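Checkpoint serine/threonine-protein kinase BUB1 (Saccharomyces cerevisiae, PDB 3ESL) phosphorylates proteins on serine and threonine and acts in the spindle assembly checkpoint, delaying anaphase until chromosomes are bioriented on the spindle. Local coordinates at residues M60-Q68 with F193-S201. Residues are numbered along the deposited sequence; the frame is centred on the assembly and turned at random.
Sequences MERCLIYIQ and FFIRKFLTS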
ATOM      1  N   MET A  60      -2.378 -11.096  -3.284  1.00 18.98           N
ATOM      2  CA  MET A  60      -1.828  -9.752  -3.081  1.00 19.73           C
ATOM      3  C   MET A  60      -0.524  -9.878  -2.283  1.00 20.83           C
ATOM      4  O   MET A  60       0.466  -9.212  -2.582  1.00 18.09           O
ATOM      5  CB  MET A  60      -2.830  -8.850  -2.369  1.00 18.22           C
ATOM      6  CG  MET A  60      -4.008  -8.472  -3.248  1.00 23.42           C
ATOM      7  SD  MET A  60      -5.144  -7.375  -2.394  1.00 27.12           S
ATOM      8  CE  MET A  60      -4.190  -5.879  -2.408  1.00 29.62           C
ATOM      9  N   GLU A  61      -0.524 -10.759  -1.284  1.00 19.75           N
ATOM     10  CA  GLU A  61       0.678 -10.983  -0.478  1.00 20.52           C
ATOM     11  C   GLU A  61       1.806 -11.552  -1.341  1.00 19.97           C
ATOM     12  O   GLU A  61       2.959 -11.100  -1.241  1.00 20.52           O
ATOM     13  CB  GLU A  61       0.371 -11.898   0.710  1.00 20.66           C
ATOM     14  CG  GLU A  61      -0.527 -11.246   1.720  1.00 21.97           C
ATOM     15  CD  GLU A  61      -0.765 -12.115   2.939  1.00 24.46           C
ATOM     16  OE1 GLU A  61      -0.215 -13.238   2.985  1.00 28.72           O
ATOM     17  OE2 GLU A  61      -1.496 -11.651   3.838  1.00 23.87           O
ATOM     18  N   ARG A  62       1.480 -12.532  -2.181  0.50 18.71           N
ATOM     19  CA  ARG A  62       2.456 -13.096  -3.122  0.50 19.42           C
ATOM     20  C   ARG A  62       3.045 -12.012  -4.018  0.50 20.06           C
ATOM     21  O   ARG A  62       4.265 -11.953  -4.221  0.50 19.96           O
ATOM     22  CB  ARG A  62       1.820 -14.196  -3.979  0.50 22.51           C
ATOM     23  CG  ARG A  62       1.693 -15.530  -3.271  0.50 23.99           C
ATOM     24  CD  ARG A  62       0.891 -16.510  -4.122  0.50 24.30           C
ATOM     25  NE  ARG A  62       1.710 -17.162  -5.141  0.50 23.16           N
ATOM     26  CZ  ARG A  62       1.248 -18.085  -5.984  0.50 22.65           C
ATOM     27  NH1 ARG A  62      -0.020 -18.445  -5.928  0.50 25.31           N
ATOM     28  NH2 ARG A  62       2.051 -18.645  -6.879  0.50 23.10           N
ATOM     29  N   CYS A  63       2.173 -11.151  -4.541  1.00 18.24           N
ATOM     30  CA  CYS A  63       2.604 -10.049  -5.408  1.00 18.66           C
ATOM     31  C   CYS A  63       3.602  -9.145  -4.675  1.00 20.19           C
ATOM     32  O   CYS A  63       4.699  -8.863  -5.174  1.00 20.38           O
ATOM     33  CB  CYS A  63       1.389  -9.236  -5.841  1.00 18.79           C
ATOM     34  SG  CYS A  63       1.842  -7.768  -6.781  1.00 21.67           S
ATOM     35  N   LEU A  64       3.217  -8.696  -3.483  1.00 18.17           N
ATOM     36  CA  LEU A  64       4.065  -7.759  -2.729  1.00 19.56           C
ATOM     37  C   LEU A  64       5.437  -8.370  -2.441  1.00 21.53           C
ATOM     38  O   LEU A  64       6.478  -7.728  -2.639  1.00 21.97           O
ATOM     39  CB  LEU A  64       3.375  -7.327  -1.444  1.00 19.82           C
ATOM     40  CG  LEU A  64       2.075  -6.538  -1.666  1.00 18.33           C
ATOM     41  CD1 LEU A  64       1.432  -6.141  -0.320  1.00 20.44           C
ATOM     42  CD2 LEU A  64       2.315  -5.302  -2.558  1.00 21.06           C
ATOM     43  N   ILE A  65       5.424  -9.635  -2.035  1.00 20.78           N
ATOM     44  CA  ILE A  65       6.655 -10.364  -1.691  1.00 21.13           C
ATOM     45  C   ILE A  65       7.535 -10.595  -2.915  1.00 22.74           C
ATOM     46  O   ILE A  65       8.751 -10.398  -2.860  1.00 24.22           O
ATOM     47  CB  ILE A  65       6.320 -11.699  -0.965  1.00 26.53           C
ATOM     48  CG1 ILE A  65       5.739 -11.409   0.424  1.00 31.12           C
ATOM     49  CG2 ILE A  65       7.556 -12.633  -0.885  1.00 25.65           C
ATOM     50  CD1 ILE A  65       6.680 -10.658   1.360  1.00 37.63           C
ATOM     51  N   TYR A  66       6.921 -10.982  -4.031  1.00 18.73           N
ATOM     52  CA  TYR A  66       7.681 -11.261  -5.245  1.00 20.48           C
ATOM     53  C   TYR A  66       8.336 -10.006  -5.833  1.00 21.59           C
ATOM     54  O   TYR A  66       9.495 -10.035  -6.260  1.00 22.85           O
ATOM     55  CB  TYR A  66       6.789 -11.912  -6.289  1.00 22.48           C
ATOM     56  CG  TYR A  66       7.542 -12.488  -7.465  1.00 23.86           C
ATOM     57  CD1 TYR A  66       8.053 -13.786  -7.411  1.00 27.15           C
ATOM     58  CD2 TYR A  66       7.737 -11.748  -8.626  1.00 23.36           C
ATOM     59  CE1 TYR A  66       8.735 -14.324  -8.489  1.00 30.41           C
ATOM     60  CE2 TYR A  66       8.427 -12.275  -9.706  1.00 26.15           C
ATOM     61  CZ  TYR A  66       8.918 -13.563  -9.632  1.00 27.66           C
ATOM     62  OH  TYR A  66       9.597 -14.095 -10.712  1.00 30.57           O
ATOM     63  N   ILE A  67       7.590  -8.909  -5.839  1.00 20.70           N
ATOM     64  CA  ILE A  67       8.016  -7.704  -6.531  1.00 20.04           C
ATOM     65  C   ILE A  67       8.884  -6.781  -5.637  1.00 23.60           C
ATOM     66  O   ILE A  67       9.690  -5.997  -6.156  1.00 22.30           O
ATOM     67  CB  ILE A  67       6.780  -6.950  -7.116  1.00 20.38           C
ATOM     68  CG1 ILE A  67       5.968  -7.853  -8.074  1.00 20.00           C
ATOM     69  CG2 ILE A  67       7.191  -5.602  -7.753  1.00 18.91           C
ATOM     70  CD1 ILE A  67       6.626  -8.146  -9.447  1.00 23.86           C
ATOM     71  N   GLN A  68       8.762  -6.910  -4.312  1.00 21.86           N
ATOM     72  CA  GLN A  68       9.351  -5.930  -3.364  1.00 24.11           C
ATOM     73  C   GLN A  68      10.865  -5.688  -3.471  1.00 30.01           C
ATOM     74  O   GLN A  68      11.329  -4.573  -3.219  1.00 33.21           O
ATOM     75  CB  GLN A  68       9.009  -6.256  -1.907  1.00 26.10           C
ATOM     76  CG  GLN A  68       9.629  -7.572  -1.387  1.00 26.50           C
ATOM     77  CD  GLN A  68       9.454  -7.787   0.109  1.00 30.76           C
ATOM     78  OE1 GLN A  68       9.766  -8.866   0.635  1.00 34.50           O
ATOM     79  NE2 GLN A  68       8.956  -6.771   0.802  1.00 31.22           N
ATOM     80  N   PHE A 193       3.495  -7.933  10.292  1.00 25.54           N
ATOM     81  CA  PHE A 193       3.294  -9.345  10.543  1.00 26.70           C
ATOM     82  C   PHE A 193       2.913 -10.146   9.313  1.00 26.24           C
ATOM     83  O   PHE A 193       3.369 -11.276   9.160  1.00 23.31           O
ATOM     84  CB  PHE A 193       2.275  -9.590  11.651  1.00 31.77           C
ATOM     85  CG  PHE A 193       2.150 -11.038  12.023  1.00 37.12           C
ATOM     86  CD1 PHE A 193       3.246 -11.731  12.546  1.00 38.28           C
ATOM     87  CD2 PHE A 193       0.954 -11.719  11.822  1.00 41.89           C
ATOM     88  CE1 PHE A 193       3.143 -13.093  12.880  1.00 41.48           C
ATOM     89  CE2 PHE A 193       0.834 -13.076  12.162  1.00 42.51           C
ATOM     90  CZ  PHE A 193       1.931 -13.764  12.686  1.00 40.08           C
ATOM     91  N   PHE A 194       2.099  -9.574   8.418  1.00 23.37           N
ATOM     92  CA  PHE A 194       1.640 -10.366   7.273  1.00 21.62           C
ATOM     93  C   PHE A 194       2.803 -10.791   6.383  1.00 21.78           C
ATOM     94  O   PHE A 194       2.768 -11.859   5.769  1.00 22.70           O
ATOM     95  CB  PHE A 194       0.520  -9.665   6.467  1.00 23.59           C
ATOM     96  CG  PHE A 194       0.999  -8.573   5.533  1.00 23.66           C
ATOM     97  CD1 PHE A 194       1.072  -7.250   5.967  1.00 24.44           C
ATOM     98  CD2 PHE A 194       1.319  -8.866   4.208  1.00 24.30           C
ATOM     99  CE1 PHE A 194       1.490  -6.234   5.094  1.00 25.13           C
ATOM    100  CE2 PHE A 194       1.751  -7.869   3.326  1.00 25.20           C
ATOM    101  CZ  PHE A 194       1.836  -6.551   3.767  1.00 24.33           C
ATOM    102  N   ILE A 195       3.839  -9.952   6.330  1.00 21.63           N
ATOM    103  CA  ILE A 195       5.020 -10.259   5.550  1.00 21.21           C
ATOM    104  C   ILE A 195       5.830 -11.361   6.244  1.00 22.43           C
ATOM    105  O   ILE A 195       6.230 -12.357   5.606  1.00 24.67           O
ATOM    106  CB  ILE A 195       5.872  -8.986   5.316  1.00 21.96           C
ATOM    107  CG1 ILE A 195       5.128  -8.047   4.350  1.00 23.71           C
ATOM    108  CG2 ILE A 195       7.242  -9.330   4.742  1.00 23.97           C
ATOM    109  CD1 ILE A 195       5.852  -6.770   4.038  1.00 29.13           C
ATOM    110  N   ARG A 196       6.062 -11.181   7.545  1.00 22.82           N
ATOM    111  CA  ARG A 196       6.850 -12.155   8.314  1.00 25.19           C
ATOM    112  C   ARG A 196       6.178 -13.537   8.314  1.00 26.84           C
ATOM    113  O   ARG A 196       6.843 -14.565   8.110  1.00 27.62           O
ATOM    114  CB  ARG A 196       7.090 -11.638   9.728  1.00 25.55           C
ATOM    115  CG  ARG A 196       7.956 -10.376   9.733  1.00 27.98           C
ATOM    116  CD  ARG A 196       8.398  -9.989  11.133  1.00 31.05           C
ATOM    117  NE  ARG A 196       7.385  -9.220  11.846  1.00 33.36           N
ATOM    118  CZ  ARG A 196       6.802  -9.611  12.973  1.00 37.89           C
ATOM    119  NH1 ARG A 196       7.123 -10.775  13.533  1.00 36.53           N
ATOM    120  NH2 ARG A 196       5.901  -8.824  13.548  1.00 39.98           N
ATOM    121  N   LYS A 197       4.856 -13.552   8.496  1.00 25.78           N
ATOM    122  CA  LYS A 197       4.084 -14.802   8.478  1.00 27.41           C
ATOM    123  C   LYS A 197       4.169 -15.500   7.119  1.00 27.55           C
ATOM    124  O   LYS A 197       4.303 -16.733   7.042  1.00 27.07           O
ATOM    125  CB  LYS A 197       2.623 -14.550   8.864  1.00 29.07           C
ATOM    126  CG  LYS A 197       1.767 -15.813   8.810  1.00 36.64           C
ATOM    127  CD  LYS A 197       0.285 -15.519   8.630  1.00 43.83           C
ATOM    128  CE  LYS A 197      -0.464 -15.611   9.941  1.00 48.94           C
ATOM    129  NZ  LYS A 197      -1.881 -16.014   9.720  1.00 50.20           N
ATOM    130  N   PHE A 198       4.094 -14.713   6.046  1.00 25.25           N
ATOM    131  CA  PHE A 198       4.234 -15.262   4.695  1.00 26.44           C
ATOM    132  C   PHE A 198       5.587 -15.961   4.524  1.00 27.26           C
ATOM    133  O   PHE A 198       5.663 -17.090   4.025  1.00 29.59           O
ATOM    134  CB  PHE A 198       4.074 -14.162   3.646  1.00 29.09           C
ATOM    135  CG  PHE A 198       4.121 -14.670   2.231  1.00 29.32           C
ATOM    136  CD1 PHE A 198       5.341 -14.932   1.604  1.00 31.58           C
ATOM    137  CD2 PHE A 198       2.940 -14.899   1.530  1.00 31.18           C
ATOM    138  CE1 PHE A 198       5.383 -15.409   0.298  1.00 34.17           C
ATOM    139  CE2 PHE A 198       2.973 -15.372   0.228  1.00 33.16           C
ATOM    140  CZ  PHE A 198       4.198 -15.623  -0.395  1.00 33.79           C
ATOM    141  N   LEU A 199       6.647 -15.291   4.965  1.00 28.89           N
ATOM    142  CA  LEU A 199       8.005 -15.795   4.775  1.00 30.63           C
ATOM    143  C   LEU A 199       8.283 -17.048   5.606  1.00 33.69           C
ATOM    144  O   LEU A 199       8.983 -17.958   5.152  1.00 36.28           O
ATOM    145  CB  LEU A 199       9.029 -14.688   5.069  1.00 30.92           C
ATOM    146  CG  LEU A 199       9.035 -13.522   4.069  1.00 30.97           C
ATOM    147  CD1 LEU A 199       9.868 -12.370   4.581  1.00 30.86           C
ATOM    148  CD2 LEU A 199       9.515 -13.974   2.689  1.00 31.76           C
ATOM    149  N   THR A 200       7.726 -17.102   6.809  1.00 32.76           N
ATOM    150  CA  THR A 200       7.987 -18.215   7.717  1.00 36.70           C
ATOM    151  C   THR A 200       7.113 -19.428   7.397  1.00 40.90           C
ATOM    152  O   THR A 200       7.473 -20.566   7.722  1.00 42.81           O
ATOM    153  CB  THR A 200       7.828 -17.806   9.199  1.00 34.09           C
ATOM    154  OG1 THR A 200       6.520 -17.254   9.433  1.00 32.78           O
ATOM    155  CG2 THR A 200       8.879 -16.777   9.566  1.00 35.02           C
ATOM    156  N   SER A 201       5.976 -19.176   6.750  1.00 43.36           N
ATOM    157  CA  SER A 201       5.039 -20.230   6.358  1.00 48.03           C
ATOM    158  C   SER A 201       5.444 -20.892   5.045  1.00 50.05           C
ATOM    159  O   SER A 201       6.287 -20.388   4.294  1.00 52.38           O
ATOM    160  CB  SER A 201       3.622 -19.669   6.231  1.00 48.20           C
ATOM    161  OG  SER A 201       3.116 -19.271   7.491  1.00 50.39           O
TER
HETATM  162  O   HOH W   1       0.722 -13.548   5.621  1.00 29.61           O
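Phe-198 has CG anti to the backbone N (chi1 -176°), which sets its ring against Ile-65 and Arg-62 of helix 49-67, whereas Phe-194, one turn earlier on helix 193-200, holds CG between its N and carbonyl carbon (chi1 78°) and brings the CD2-CE2 side of its ring up to Glu-61 CG and Leu-64 CD1. On the other helix Ile-65 sets CG1 anti to its carbonyl carbon, which lays this branch over one face of the Phe-198 ring, a CH-pi contact with CG1 4.1 Å from the ring centroid. The CG2 branch of Ile-65 touches Phe-198 CE1 at 3.7 Å and CD1 reaches across to Ile-195 CG2, also at 3.7 Å. The rim of the Phe-198 ring meets the aliphatic part of Arg-62, CG to CE2 3.7 Å, while the guanidinium turns aside to a salt bridge with Glu-16. Leu-64 CD1 approaches Phe-194 CE2 at 4.0 Å, the two side chains crossing at about a right angle; Phe-194 also stacks on Tyr-86 of helix 77-90. With an alanine at Phe-198, Ile-65 CG1 would probably lose the aromatic face it lies over, and a gap would open beside Arg-62 CG. Glu-61, extended beyond CG, crosses Phe-194 obliquely and brings OE1 to the edge of the Phe-198 ring; OE1 takes a hydrogen bond from a water (2.8 Å) that also donates to Phe-194 O (2.7 Å), while OE2 bonds to Tyr-86 OH. The axes of 60-67 and 193-200 approach to 10.7 Å at 85°, nearly perpendicular, in the all-alpha, TPR-containing N-terminal domain of BUB1. Carboxylate and carbonyl, both acceptors, cannot bond directly; the water's two hydrogens join them, and apolar packing supplies the rest.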